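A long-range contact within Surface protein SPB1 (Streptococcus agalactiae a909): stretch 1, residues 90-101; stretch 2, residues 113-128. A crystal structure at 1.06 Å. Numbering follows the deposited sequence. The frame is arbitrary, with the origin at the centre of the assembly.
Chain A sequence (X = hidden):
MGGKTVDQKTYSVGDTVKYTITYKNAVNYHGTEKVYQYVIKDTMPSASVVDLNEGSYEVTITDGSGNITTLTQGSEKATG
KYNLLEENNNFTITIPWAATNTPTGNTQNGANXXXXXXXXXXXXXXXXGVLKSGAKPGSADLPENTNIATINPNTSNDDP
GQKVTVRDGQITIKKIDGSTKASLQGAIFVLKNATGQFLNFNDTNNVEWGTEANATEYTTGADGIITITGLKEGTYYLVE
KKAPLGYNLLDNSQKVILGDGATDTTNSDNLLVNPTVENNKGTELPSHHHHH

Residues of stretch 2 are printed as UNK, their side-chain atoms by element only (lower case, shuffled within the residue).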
# COMPACT_ATOMS: atom_id res chain seq x y z
N ASN A 90 5.47 -13.51 -6.95
CA ASN A 90 6.15 -12.74 -7.99
C ASN A 90 5.58 -13.11 -9.36
O ASN A 90 4.84 -14.10 -9.50
CB ASN A 90 7.64 -13.03 -7.96
CG ASN A 90 8.26 -12.75 -6.61
OD1 ASN A 90 7.93 -11.76 -5.97
ND2 ASN A 90 9.18 -13.61 -6.18
N PHE A 91 5.98 -12.38 -10.41
CA PHE A 91 5.59 -12.75 -11.75
C PHE A 91 6.63 -12.33 -12.77
O PHE A 91 7.40 -11.39 -12.55
CB PHE A 91 4.21 -12.21 -12.13
CG PHE A 91 4.13 -10.70 -12.28
CD1 PHE A 91 4.45 -10.09 -13.47
CD2 PHE A 91 3.72 -9.91 -11.21
CE1 PHE A 91 4.36 -8.73 -13.62
CE2 PHE A 91 3.61 -8.53 -11.34
CZ PHE A 91 3.94 -7.92 -12.55
N THR A 92 6.61 -13.03 -13.91
CA THR A 92 7.36 -12.68 -15.09
C THR A 92 6.43 -12.74 -16.28
O THR A 92 5.76 -13.75 -16.50
CB THR A 92 8.52 -13.69 -15.31
OG1 THR A 92 9.37 -13.69 -14.17
CG2 THR A 92 9.32 -13.32 -16.56
N ILE A 93 6.41 -11.66 -17.06
CA ILE A 93 5.65 -11.56 -18.28
C ILE A 93 6.63 -11.44 -19.45
O ILE A 93 7.51 -10.58 -19.42
CB ILE A 93 4.68 -10.36 -18.23
CG1 ILE A 93 3.50 -10.72 -17.33
CG2 ILE A 93 4.19 -9.97 -19.64
CD1 ILE A 93 2.61 -9.56 -16.97
N THR A 94 6.48 -12.29 -20.45
CA THR A 94 7.34 -12.26 -21.63
C THR A 94 6.46 -11.91 -22.82
O THR A 94 5.50 -12.61 -23.11
CB THR A 94 8.03 -13.60 -21.84
OG1 THR A 94 8.78 -13.92 -20.67
CG2 THR A 94 8.96 -13.57 -23.03
N ILE A 95 6.81 -10.82 -23.50
CA ILE A 95 6.03 -10.35 -24.64
C ILE A 95 6.83 -10.65 -25.92
O ILE A 95 7.87 -10.04 -26.17
CB ILE A 95 5.76 -8.84 -24.55
CG1 ILE A 95 5.03 -8.49 -23.25
CG2 ILE A 95 4.98 -8.37 -25.78
CD1 ILE A 95 4.83 -7.00 -23.02
N PRO A 96 6.37 -11.60 -26.74
CA PRO A 96 7.07 -11.84 -28.00
C PRO A 96 6.95 -10.61 -28.90
O PRO A 96 5.90 -9.97 -28.96
CB PRO A 96 6.36 -13.08 -28.58
CG PRO A 96 5.02 -13.06 -27.99
CD PRO A 96 5.21 -12.49 -26.59
N TRP A 97 8.02 -10.31 -29.62
CA TRP A 97 8.14 -9.05 -30.35
C TRP A 97 8.30 -9.27 -31.85
O TRP A 97 8.13 -8.33 -32.64
CB TRP A 97 9.34 -8.26 -29.80
CG TRP A 97 9.19 -6.78 -29.88
CD1 TRP A 97 9.91 -5.91 -30.65
CD2 TRP A 97 8.26 -5.98 -29.14
NE1 TRP A 97 9.49 -4.64 -30.43
CE2 TRP A 97 8.47 -4.65 -29.52
CE3 TRP A 97 7.29 -6.26 -28.18
CZ2 TRP A 97 7.74 -3.59 -28.98
CZ3 TRP A 97 6.55 -5.22 -27.65
CH2 TRP A 97 6.79 -3.90 -28.04
N ALA A 98 8.63 -10.49 -32.24
CA ALA A 98 8.83 -10.82 -33.65
C ALA A 98 8.57 -12.31 -33.81
O ALA A 98 8.64 -13.07 -32.84
CB ALA A 98 10.27 -10.47 -34.10
N ALA A 99 8.30 -12.73 -35.04
CA ALA A 99 7.96 -14.12 -35.32
C ALA A 99 9.16 -15.05 -35.15
O ALA A 99 8.97 -16.24 -34.90
CB ALA A 99 7.38 -14.27 -36.72
N THR A 100 10.37 -14.53 -35.35
CA THR A 100 11.61 -15.32 -35.20
C THR A 100 12.69 -14.46 -34.53
O THR A 100 12.54 -13.24 -34.44
CB THR A 100 12.17 -15.79 -36.55
OG1 THR A 100 12.56 -14.66 -37.34
CG2 THR A 100 11.14 -16.61 -37.31
N ASN A 101 13.78 -15.09 -34.08
CA ASN A 101 14.78 -14.37 -33.27
C ASN A 101 15.93 -13.69 -34.01
O ASN A 101 16.62 -12.85 -33.42
CB ASN A 101 15.39 -15.28 -32.22
CG ASN A 101 14.35 -15.96 -31.38
OD1 ASN A 101 13.21 -15.50 -31.29
ND2 ASN A 101 14.71 -17.10 -30.80
N UNK A 113 11.44 -7.27 -41.96
CA UNK A 113 11.58 -8.38 -41.04
C UNK A 113 10.19 -8.79 -40.52
O UNK A 113 9.19 -8.39 -41.11
o UNK A 113 12.88 -10.26 -39.31
o UNK A 113 14.53 -8.85 -39.04
c UNK A 113 12.52 -7.97 -39.91
c UNK A 113 13.37 -9.12 -39.39
N UNK A 114 10.13 -9.60 -39.47
CA UNK A 114 8.86 -10.17 -39.02
C UNK A 114 8.43 -9.66 -37.65
O UNK A 114 7.77 -10.37 -36.89
o UNK A 114 10.38 -13.47 -38.48
o UNK A 114 10.59 -11.59 -37.36
c UNK A 114 10.06 -12.29 -38.25
c UNK A 114 8.92 -11.71 -39.06
N UNK A 115 8.79 -8.42 -37.37
CA UNK A 115 8.33 -7.73 -36.17
C UNK A 115 6.82 -7.58 -36.12
O UNK A 115 6.17 -7.34 -37.16
c UNK A 115 11.27 -5.94 -37.04
c UNK A 115 8.96 -6.34 -36.11
c UNK A 115 12.42 -6.81 -34.70
c UNK A 115 10.45 -6.35 -35.99
c UNK A 115 13.22 -6.40 -35.75
c UNK A 115 11.05 -6.79 -34.83
c UNK A 115 12.65 -5.96 -36.91
N UNK A 116 6.25 -7.66 -34.92
CA UNK A 116 4.82 -7.48 -34.74
C UNK A 116 4.40 -6.02 -34.64
O UNK A 116 3.26 -5.68 -34.98
c UNK A 116 5.22 -12.39 -33.29
c UNK A 116 5.23 -11.61 -32.14
c UNK A 116 4.64 -9.67 -33.45
c UNK A 116 4.94 -10.27 -32.24
c UNK A 116 4.32 -8.20 -33.49
c UNK A 116 4.64 -10.45 -34.59
c UNK A 116 4.93 -11.79 -34.52
N UNK A 117 5.29 -5.17 -34.14
CA UNK A 117 4.98 -3.80 -33.78
C UNK A 117 5.96 -2.90 -34.51
O UNK A 117 7.03 -3.33 -34.98
c UNK A 117 4.16 -6.72 -30.16
o UNK A 117 2.03 -7.79 -29.78
c UNK A 117 2.88 -4.80 -31.69
c UNK A 117 5.06 -3.63 -32.26
c UNK A 117 2.79 -6.78 -30.34
c UNK A 117 4.26 -4.71 -31.54
c UNK A 117 2.14 -5.83 -31.09
c UNK A 117 4.89 -5.69 -30.79
N UNK A 118 5.57 -1.65 -34.68
CA UNK A 118 6.42 -0.71 -35.39
C UNK A 118 6.59 0.55 -34.59
O UNK A 118 5.78 0.89 -33.70
n UNK A 118 2.18 1.22 -39.69
c UNK A 118 4.49 0.00 -36.86
c UNK A 118 4.02 0.23 -38.29
c UNK A 118 2.63 0.87 -38.31
c UNK A 118 5.92 -0.44 -36.80
N UNK A 119 7.69 1.23 -34.88
CA UNK A 119 8.01 2.49 -34.27
C UNK A 119 8.39 2.33 -32.82
O UNK A 119 8.96 1.32 -32.40
N UNK A 120 8.11 3.38 -32.08
CA UNK A 120 8.46 3.47 -30.67
C UNK A 120 7.21 3.20 -29.86
O UNK A 120 6.21 3.87 -30.02
c UNK A 120 9.47 4.96 -28.96
c UNK A 120 10.12 5.25 -31.36
c UNK A 120 10.38 6.71 -31.45
c UNK A 120 9.00 4.88 -30.38
N UNK A 121 7.28 2.19 -29.01
CA UNK A 121 6.13 1.76 -28.24
C UNK A 121 6.34 1.87 -26.75
O UNK A 121 7.46 1.74 -26.25
o UNK A 121 4.13 0.59 -30.29
c UNK A 121 5.79 0.32 -28.62
n UNK A 121 6.10 -0.24 -30.94
c UNK A 121 5.27 0.22 -30.03
N UNK A 122 5.23 2.06 -26.04
CA UNK A 122 5.20 1.97 -24.60
C UNK A 122 4.52 0.67 -24.18
O UNK A 122 3.39 0.39 -24.60
c UNK A 122 4.31 3.02 -22.49
c UNK A 122 4.42 3.15 -24.00
o UNK A 122 5.12 4.36 -24.32
N UNK A 123 5.20 -0.10 -23.36
CA UNK A 123 4.63 -1.28 -22.72
C UNK A 123 4.11 -0.86 -21.36
O UNK A 123 4.84 -0.26 -20.58
c UNK A 123 5.69 -2.39 -22.57
c UNK A 123 7.45 -3.76 -23.86
c UNK A 123 6.19 -2.88 -23.93
c UNK A 123 5.12 -3.55 -21.75
N UNK A 124 2.85 -1.18 -21.08
CA UNK A 124 2.27 -0.91 -19.77
C UNK A 124 1.73 -2.23 -19.22
O UNK A 124 1.01 -2.95 -19.90
c UNK A 124 1.14 0.15 -19.83
o UNK A 124 1.61 1.29 -20.54
c UNK A 124 0.70 0.56 -18.45
N UNK A 125 2.05 -2.51 -17.96
CA UNK A 125 1.44 -3.61 -17.23
C UNK A 125 0.79 -3.02 -15.99
O UNK A 125 1.47 -2.43 -15.15
c UNK A 125 1.83 -5.79 -15.98
c UNK A 125 2.48 -4.68 -16.82
c UNK A 125 3.18 -5.27 -18.04
N UNK A 126 -0.51 -3.21 -15.85
CA UNK A 126 -1.17 -2.88 -14.61
C UNK A 126 -1.56 -4.18 -13.92
O UNK A 126 -1.86 -5.19 -14.57
c UNK A 126 -2.08 -0.74 -15.51
o UNK A 126 -3.40 -2.74 -15.55
c UNK A 126 -2.41 -2.02 -14.82
N UNK A 127 -1.55 -4.18 -12.59
CA UNK A 127 -1.95 -5.34 -11.82
C UNK A 127 -2.27 -4.86 -10.41
O UNK A 127 -2.03 -3.70 -10.08
c UNK A 127 -0.84 -6.42 -11.82
c UNK A 127 2.63 -5.36 -9.51
c UNK A 127 0.40 -6.05 -11.02
c UNK A 127 0.51 -6.43 -9.69
o UNK A 127 3.76 -4.99 -8.79
c UNK A 127 1.43 -5.32 -11.57
c UNK A 127 1.63 -6.08 -8.93
c UNK A 127 2.54 -4.97 -10.82
N UNK A 128 -2.82 -5.75 -9.59
CA UNK A 128 -3.16 -5.38 -8.23
C UNK A 128 -2.56 -6.34 -7.21
O UNK A 128 -2.17 -7.47 -7.52
o UNK A 128 -5.23 -6.58 -8.26
c UNK A 128 -4.68 -5.29 -8.02
c UNK A 128 -5.32 -4.27 -8.94
O HOH W 1 3.15 -9.75 -28.46
O HOH W 2 7.80 -5.60 -32.99

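Position 113 has two side-chain carbons, the second carrying two oxygens, and lies beyond contact with stretch 1: Asp113. Position 114 repeats that pattern but points toward stretch 1, one terminal oxygen 2.7 Å from Thr100 OG1. This carboxylate is Asp114; Thr100 OG1 donates a hydrogen bond to Asp114 OD2. The Asp114 backbone contributes as well, Ala99 N donating to Asp114 O at 3.0 Å.

Position 115 has one carbon and then a bare six-carbon ring that touches Ala98, hence Phe115. Its CD1 lies 3.8 Å from Ala98 CB, and its CA is 4.0 Å from Ala98 CA, the register of a single beta bridge. Position 116 has the same atoms, again without oxygen, its ring against Pro96 and Ala98: Phe116. Ala98 C lies over one ring face, 3.4 Å from Phe116 CZ, while Pro96 O sits at the ring edge, 3.4 Å from Phe116 CD2. Phe116 N donates to Trp97 O at 3.0 Å and a nearly straight 174°.

At 117 the six-carbon ring bears one oxygen and packs on Trp97, which identifies Tyr117. Its edge faces the six-membered ring of Trp97, centroids 4.7 Å apart and planes at 55°. Water 1 accepts from Tyr117 OH at 2.6 Å and donates to Pro96 O at 2.8 Å, linking the stretches.

Position 118, four carbons in a row ending in nitrogen, points away: Lys118. Position 119 has no side-chain atoms, and its phi of 71° suits Gly119. Position 120 has four carbons forked at the first and does not touch stretch 1: Ile120.

Position 121 has two carbons, the second bearing one oxygen and one nitrogen, and reaches Trp97: Asn121. Its ND2 lies 4.2 Å from Trp97 CZ2 and donates to Lys118 O at 3.0 Å. Position 122, one carbon carrying an oxygen and a carbon, has no contact with stretch 1: Thr122.

Position 123 has four carbons, forked at the first with one longer arm, and packs on Ile95: Ile123, whose CG2 is 3.7 Å from Ile95 CD1. Position 124 repeats the atoms of 122, again without contact: Thr124. The three carbons at 125, branched at the first, pack on Ile93: Val125, with CG1 4.0 Å from Ile93 CD1. Position 126 has the same threonine pattern and no contact: Thr126. Position 127, a six-carbon ring bearing oxygen, meets Phe91: Tyr127; the edge of Phe91 meets its face, centroids 4.9 Å apart and planes at 75°. Position 128, once more a carbon with an oxygen and a carbon, touches nothing on stretch 1: Thr128.

The contact thus has two regimes. Strands 90-96 and 121-128, their directions 148° apart and axes 10.8 Å at closest approach, pack through alternating apolar side chains. Beyond them, around Ala98 and Phe115, the backbones themselves meet, secured by two main-chain hydrogen bonds and the Thr100-Asp114 bond.

Stretch 2 (113-128) DDFFYKGINTITVTYT
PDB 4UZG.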